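Local coordinates for glyoxylate-induced Protein (Pseudomonas aeruginosa, PDB 1SQ4) that is of unknown function but has a double cupin barrel and may act as a ureidoglycine aminohydrolase, as its family suggests, at residues R23-K35 against L227-W241. Residues are numbered along the deposited sequence; the frame is centred on the assembly and turned at random.
Sequences RAMFTEAYAVIPK and LNQDWVEVEAGDFMW
Tyr30 lays its ring over Leu227, whose CB sits 3.7 Å from the centroid of that ring, a CH-pi contact almost on the ring normal. Thr27 CB covers the opposite face near the rim, so the ring is sandwiched. With CG between the backbone N and the carbonyl carbon (chi1 64°), the ring reaches across to the turn after Leu227, and its OH donates to the anti lone pair of Asp230 OD1. Leu227 CD1 fills the notch between Tyr30 CD2 and Val32 CG2, 3.7 Å from the latter; Val232 CG2 borders the same patch. Beyond it Arg23 bends at chi3 and grips Asp238 OD2 with NH1 and NH2, each at 2.9 Å. Glu235 N also donates to this oxygen, while Asp238 OD1 takes the backbone N of Lys35. Lys35 lies across the type II turn 235-238, its CD against Ala236 O and its NZ making a weak salt bridge to Glu235 OE1. On the face opposite Val32 and Met240, Ile33 CD1 meets the edge of the Phe239 ring, 3.7 Å from CD2. Strand 30-33 pairs antiparallel with strand 239-244, adding the N-terminal hairpin to the C-terminal cupin barrel: strand 25-26 lies outside it, strand 212-220 beyond 239-244, and strand 230-235 lies against Val32 through Val232.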
loop_
_atom_site.group_PDB
_atom_site.type_symbol
_atom_site.label_atom_id
_atom_site.label_comp_id
_atom_site.label_asym_id
_atom_site.label_seq_id
_atom_site.Cartn_x
_atom_site.Cartn_y
_atom_site.Cartn_z
ATOM N N ARG A 23 -13.849 -11.838 6.250
ATOM C CA ARG A 23 -12.551 -12.458 6.052
ATOM C C ARG A 23 -12.213 -12.805 4.603
ATOM O O ARG A 23 -11.170 -13.399 4.337
ATOM C CB ARG A 23 -12.446 -13.699 6.949
ATOM C CG ARG A 23 -12.370 -13.358 8.431
ATOM C CD ARG A 23 -12.165 -14.590 9.287
ATOM N NE ARG A 23 -13.289 -15.508 9.161
ATOM C CZ ARG A 23 -13.267 -16.626 8.447
ATOM N NH1 ARG A 23 -12.172 -16.976 7.793
ATOM N NH2 ARG A 23 -14.351 -17.386 8.374
ATOM N N ALA A 24 -13.091 -12.425 3.674
ATOM C CA ALA A 24 -12.884 -12.685 2.241
ATOM C C ALA A 24 -11.647 -11.942 1.748
ATOM O O ALA A 24 -11.502 -10.742 1.960
ATOM C CB ALA A 24 -14.103 -12.246 1.437
HETATM N N MSE A 25 -10.760 -12.661 1.082
HETATM C CA MSE A 25 -9.542 -12.059 0.595
HETATM C C MSE A 25 -9.247 -12.407 -0.853
HETATM O O MSE A 25 -9.667 -13.446 -1.363
HETATM C CB MSE A 25 -8.369 -12.484 1.479
HETATM C CG MSE A 25 -8.070 -11.535 2.637
HETATM SE SE MSE A 25 -7.441 -9.773 2.032
HETATM C CE MSE A 25 -9.129 -8.815 2.066
ATOM N N PHE A 26 -8.521 -11.521 -1.520
ATOM C CA PHE A 26 -8.149 -11.735 -2.913
ATOM C C PHE A 26 -6.812 -11.042 -3.111
ATOM O O PHE A 26 -6.747 -9.822 -3.173
ATOM C CB PHE A 26 -9.214 -11.133 -3.842
ATOM C CG PHE A 26 -10.572 -11.766 -3.692
ATOM C CD1 PHE A 26 -10.824 -13.035 -4.206
ATOM C CD2 PHE A 26 -11.592 -11.105 -3.011
ATOM C CE1 PHE A 26 -12.068 -13.638 -4.043
ATOM C CE2 PHE A 26 -12.845 -11.700 -2.841
ATOM C CZ PHE A 26 -13.082 -12.971 -3.361
ATOM N N THR A 27 -5.738 -11.815 -3.181
ATOM C CA THR A 27 -4.418 -11.227 -3.373
ATOM C C THR A 27 -3.812 -11.743 -4.665
ATOM O O THR A 27 -4.507 -12.336 -5.486
ATOM C CB THR A 27 -3.463 -11.562 -2.210
ATOM O OG1 THR A 27 -3.135 -12.959 -2.231
ATOM C CG2 THR A 27 -4.106 -11.215 -0.892
ATOM N N GLU A 28 -2.519 -11.535 -4.852
ATOM C CA GLU A 28 -1.907 -11.990 -6.081
ATOM C C GLU A 28 -1.355 -13.396 -5.942
ATOM O O GLU A 28 -0.843 -13.971 -6.901
ATOM C CB GLU A 28 -0.813 -11.017 -6.512
ATOM C CG GLU A 28 0.304 -10.809 -5.493
ATOM C CD GLU A 28 -0.166 -10.274 -4.129
ATOM O OE1 GLU A 28 -1.032 -9.359 -4.079
ATOM O OE2 GLU A 28 0.365 -10.757 -3.097
ATOM N N ALA A 29 -1.508 -13.960 -4.751
ATOM C CA ALA A 29 -1.002 -15.294 -4.463
ATOM C C ALA A 29 -2.078 -16.221 -3.925
ATOM O O ALA A 29 -1.947 -17.446 -3.972
ATOM C CB ALA A 29 0.123 -15.195 -3.455
ATOM N N TYR A 30 -3.142 -15.642 -3.399
ATOM C CA TYR A 30 -4.178 -16.475 -2.851
ATOM C C TYR A 30 -5.518 -15.765 -2.738
ATOM O O TYR A 30 -5.638 -14.560 -2.994
ATOM C CB TYR A 30 -3.740 -16.991 -1.479
ATOM C CG TYR A 30 -3.565 -15.899 -0.465
ATOM C CD1 TYR A 30 -2.398 -15.144 -0.413
ATOM C CD2 TYR A 30 -4.591 -15.595 0.422
ATOM C CE1 TYR A 30 -2.259 -14.109 0.501
ATOM C CE2 TYR A 30 -4.469 -14.566 1.340
ATOM C CZ TYR A 30 -3.300 -13.825 1.375
ATOM O OH TYR A 30 -3.179 -12.802 2.284
ATOM N N ALA A 31 -6.524 -16.551 -2.364
ATOM C CA ALA A 31 -7.891 -16.080 -2.183
ATOM C C ALA A 31 -8.548 -16.892 -1.072
ATOM O O ALA A 31 -8.496 -18.118 -1.091
ATOM C CB ALA A 31 -8.673 -16.258 -3.471
ATOM N N VAL A 32 -9.137 -16.207 -0.097
ATOM C CA VAL A 32 -9.832 -16.881 0.991
ATOM C C VAL A 32 -11.302 -16.578 0.852
ATOM O O VAL A 32 -11.686 -15.417 0.734
ATOM C CB VAL A 32 -9.440 -16.366 2.381
ATOM C CG1 VAL A 32 -10.135 -17.205 3.428
ATOM C CG2 VAL A 32 -7.940 -16.386 2.574
ATOM N N ILE A 33 -12.126 -17.616 0.873
ATOM C CA ILE A 33 -13.571 -17.439 0.756
ATOM C C ILE A 33 -14.283 -18.048 1.965
ATOM O O ILE A 33 -14.303 -19.271 2.140
ATOM C CB ILE A 33 -14.111 -18.119 -0.497
ATOM C CG1 ILE A 33 -13.218 -17.787 -1.680
ATOM C CG2 ILE A 33 -15.536 -17.639 -0.775
ATOM C CD1 ILE A 33 -13.587 -18.598 -2.875
ATOM N N PRO A 34 -14.868 -17.196 2.817
ATOM C CA PRO A 34 -15.594 -17.595 4.027
ATOM C C PRO A 34 -16.837 -18.399 3.738
ATOM O O PRO A 34 -17.427 -18.293 2.664
ATOM C CB PRO A 34 -15.956 -16.264 4.670
ATOM C CG PRO A 34 -14.858 -15.392 4.250
ATOM C CD PRO A 34 -14.702 -15.740 2.789
ATOM N N LYS A 35 -17.250 -19.182 4.722
ATOM C CA LYS A 35 -18.442 -19.992 4.571
ATOM C C LYS A 35 -19.694 -19.128 4.433
ATOM O O LYS A 35 -20.685 -19.578 3.874
ATOM C CB LYS A 35 -18.582 -20.943 5.761
ATOM C CG LYS A 35 -18.594 -20.259 7.107
ATOM C CD LYS A 35 -18.377 -21.281 8.186
ATOM C CE LYS A 35 -19.581 -21.391 9.065
ATOM N NZ LYS A 35 -19.766 -20.100 9.754
ATOM N N LEU A 227 -0.864 -17.888 4.596
ATOM C CA LEU A 227 -0.847 -17.922 3.134
ATOM C C LEU A 227 0.060 -16.789 2.678
ATOM O O LEU A 227 -0.298 -15.619 2.774
ATOM C CB LEU A 227 -2.255 -17.715 2.573
ATOM C CG LEU A 227 -3.297 -18.766 2.990
ATOM C CD1 LEU A 227 -4.699 -18.197 2.857
ATOM C CD2 LEU A 227 -3.130 -20.025 2.155
ATOM N N ASN A 228 1.251 -17.138 2.212
ATOM C CA ASN A 228 2.204 -16.147 1.740
ATOM C C ASN A 228 2.364 -14.910 2.630
ATOM O O ASN A 228 1.789 -13.866 2.344
ATOM C CB ASN A 228 1.802 -15.697 0.330
ATOM C CG ASN A 228 2.710 -14.614 -0.221
ATOM O OD1 ASN A 228 3.932 -14.733 -0.169
ATOM N ND2 ASN A 228 2.119 -13.561 -0.757
ATOM N N GLN A 229 3.134 -15.004 3.705
ATOM C CA GLN A 229 3.349 -13.828 4.551
ATOM C C GLN A 229 2.106 -13.291 5.269
ATOM O O GLN A 229 2.183 -12.286 5.978
ATOM C CB GLN A 229 3.956 -12.699 3.707
ATOM C CG GLN A 229 5.339 -12.998 3.202
ATOM C CD GLN A 229 6.347 -13.068 4.329
ATOM O OE1 GLN A 229 6.829 -12.034 4.820
ATOM N NE2 GLN A 229 6.648 -14.288 4.776
ATOM N N ASP A 230 0.965 -13.946 5.092
ATOM C CA ASP A 230 -0.269 -13.489 5.730
ATOM C C ASP A 230 -0.971 -14.560 6.555
ATOM O O ASP A 230 -1.390 -15.580 6.024
ATOM C CB ASP A 230 -1.245 -12.968 4.673
ATOM C CG ASP A 230 -0.821 -11.642 4.082
ATOM O OD1 ASP A 230 -1.287 -11.307 2.975
ATOM O OD2 ASP A 230 -0.030 -10.925 4.719
ATOM N N TRP A 231 -1.098 -14.333 7.856
ATOM C CA TRP A 231 -1.787 -15.291 8.700
ATOM C C TRP A 231 -3.285 -14.985 8.688
ATOM O O TRP A 231 -3.700 -13.832 8.852
ATOM C CB TRP A 231 -1.275 -15.230 10.136
ATOM C CG TRP A 231 0.138 -15.712 10.333
ATOM C CD1 TRP A 231 1.269 -14.948 10.371
ATOM C CD2 TRP A 231 0.558 -17.060 10.585
ATOM N NE1 TRP A 231 2.364 -15.736 10.643
ATOM C CE2 TRP A 231 1.956 -17.035 10.775
ATOM C CE3 TRP A 231 -0.114 -18.286 10.671
ATOM C CZ2 TRP A 231 2.697 -18.186 11.044
ATOM C CZ3 TRP A 231 0.621 -19.433 10.941
ATOM C CH2 TRP A 231 2.014 -19.374 11.124
ATOM N N VAL A 232 -4.097 -16.016 8.475
ATOM C CA VAL A 232 -5.540 -15.841 8.463
ATOM C C VAL A 232 -6.248 -16.978 9.202
ATOM O O VAL A 232 -5.893 -18.142 9.066
ATOM C CB VAL A 232 -6.098 -15.712 6.999
ATOM C CG1 VAL A 232 -5.508 -14.473 6.329
ATOM C CG2 VAL A 232 -5.764 -16.939 6.176
ATOM N N GLU A 233 -7.226 -16.628 10.023
ATOM C CA GLU A 233 -7.969 -17.637 10.741
ATOM C C GLU A 233 -8.937 -18.267 9.761
ATOM O O GLU A 233 -9.576 -17.564 8.976
ATOM C CB GLU A 233 -8.755 -17.016 11.894
ATOM C CG GLU A 233 -7.949 -16.791 13.159
ATOM C CD GLU A 233 -8.811 -16.354 14.329
ATOM O OE1 GLU A 233 -9.315 -15.208 14.311
ATOM O OE2 GLU A 233 -8.994 -17.169 15.264
ATOM N N VAL A 234 -9.032 -19.590 9.795
ATOM C CA VAL A 234 -9.948 -20.306 8.919
ATOM C C VAL A 234 -10.672 -21.371 9.727
ATOM O O VAL A 234 -10.124 -21.898 10.688
ATOM C CB VAL A 234 -9.203 -20.984 7.757
ATOM C CG1 VAL A 234 -8.541 -19.927 6.868
ATOM C CG2 VAL A 234 -8.174 -21.958 8.304
ATOM N N GLU A 235 -11.903 -21.684 9.341
ATOM C CA GLU A 235 -12.683 -22.697 10.048
ATOM C C GLU A 235 -13.430 -23.565 9.040
ATOM O O GLU A 235 -13.384 -23.297 7.840
ATOM C CB GLU A 235 -13.683 -22.025 10.983
ATOM C CG GLU A 235 -14.635 -21.094 10.256
ATOM C CD GLU A 235 -15.685 -20.489 11.161
ATOM O OE1 GLU A 235 -16.527 -19.726 10.641
ATOM O OE2 GLU A 235 -15.671 -20.772 12.382
ATOM N N ALA A 236 -14.132 -24.587 9.527
ATOM C CA ALA A 236 -14.873 -25.484 8.641
ATOM C C ALA A 236 -15.838 -24.728 7.746
ATOM O O ALA A 236 -16.661 -23.957 8.226
ATOM C CB ALA A 236 -15.625 -26.518 9.448
ATOM N N GLY A 237 -15.729 -24.955 6.442
ATOM C CA GLY A 237 -16.599 -24.277 5.505
ATOM C C GLY A 237 -15.861 -23.233 4.687
ATOM O O GLY A 237 -16.330 -22.806 3.633
ATOM N N ASP A 238 -14.702 -22.809 5.173
ATOM C CA ASP A 238 -13.927 -21.821 4.452
ATOM C C ASP A 238 -13.144 -22.510 3.354
ATOM O O ASP A 238 -12.772 -23.674 3.481
ATOM C CB ASP A 238 -12.974 -21.071 5.391
ATOM C CG ASP A 238 -13.711 -20.235 6.433
ATOM O OD1 ASP A 238 -14.944 -20.056 6.304
ATOM O OD2 ASP A 238 -13.052 -19.747 7.379
ATOM N N PHE A 239 -12.920 -21.774 2.272
ATOM C CA PHE A 239 -12.194 -22.271 1.119
ATOM C C PHE A 239 -10.997 -21.360 0.837
ATOM O O PHE A 239 -11.124 -20.135 0.858
ATOM C CB PHE A 239 -13.117 -22.295 -0.103
ATOM C CG PHE A 239 -12.456 -22.808 -1.343
ATOM C CD1 PHE A 239 -12.116 -24.147 -1.453
ATOM C CD2 PHE A 239 -12.109 -21.945 -2.372
ATOM C CE1 PHE A 239 -11.439 -24.622 -2.556
ATOM C CE2 PHE A 239 -11.428 -22.414 -3.484
ATOM C CZ PHE A 239 -11.090 -23.758 -3.573
HETATM N N MSE A 240 -9.835 -21.963 0.589
HETATM C CA MSE A 240 -8.622 -21.210 0.277
HETATM C C MSE A 240 -8.119 -21.651 -1.078
HETATM O O MSE A 240 -8.046 -22.846 -1.348
HETATM C CB MSE A 240 -7.521 -21.474 1.309
HETATM C CG MSE A 240 -7.879 -21.136 2.751
HETATM SE SE MSE A 240 -6.514 -21.738 4.002
HETATM C CE MSE A 240 -6.684 -23.636 3.808
ATOM N N TRP A 241 -7.775 -20.693 -1.927
ATOM C CA TRP A 241 -7.250 -21.005 -3.247
ATOM C C TRP A 241 -5.828 -20.505 -3.365
ATOM O O TRP A 241 -5.567 -19.329 -3.129
ATOM C CB TRP A 241 -8.091 -20.357 -4.339
ATOM C CG TRP A 241 -7.486 -20.541 -5.688
ATOM C CD1 TRP A 241 -6.767 -19.633 -6.390
ATOM C CD2 TRP A 241 -7.473 -21.748 -6.458
ATOM N NE1 TRP A 241 -6.300 -20.194 -7.555
ATOM C CE2 TRP A 241 -6.723 -21.492 -7.624
ATOM C CE3 TRP A 241 -8.030 -23.019 -6.277
ATOM C CZ2 TRP A 241 -6.503 -22.458 -8.596
ATOM C CZ3 TRP A 241 -7.814 -23.981 -7.239
ATOM C CH2 TRP A 241 -7.063 -23.695 -8.389
#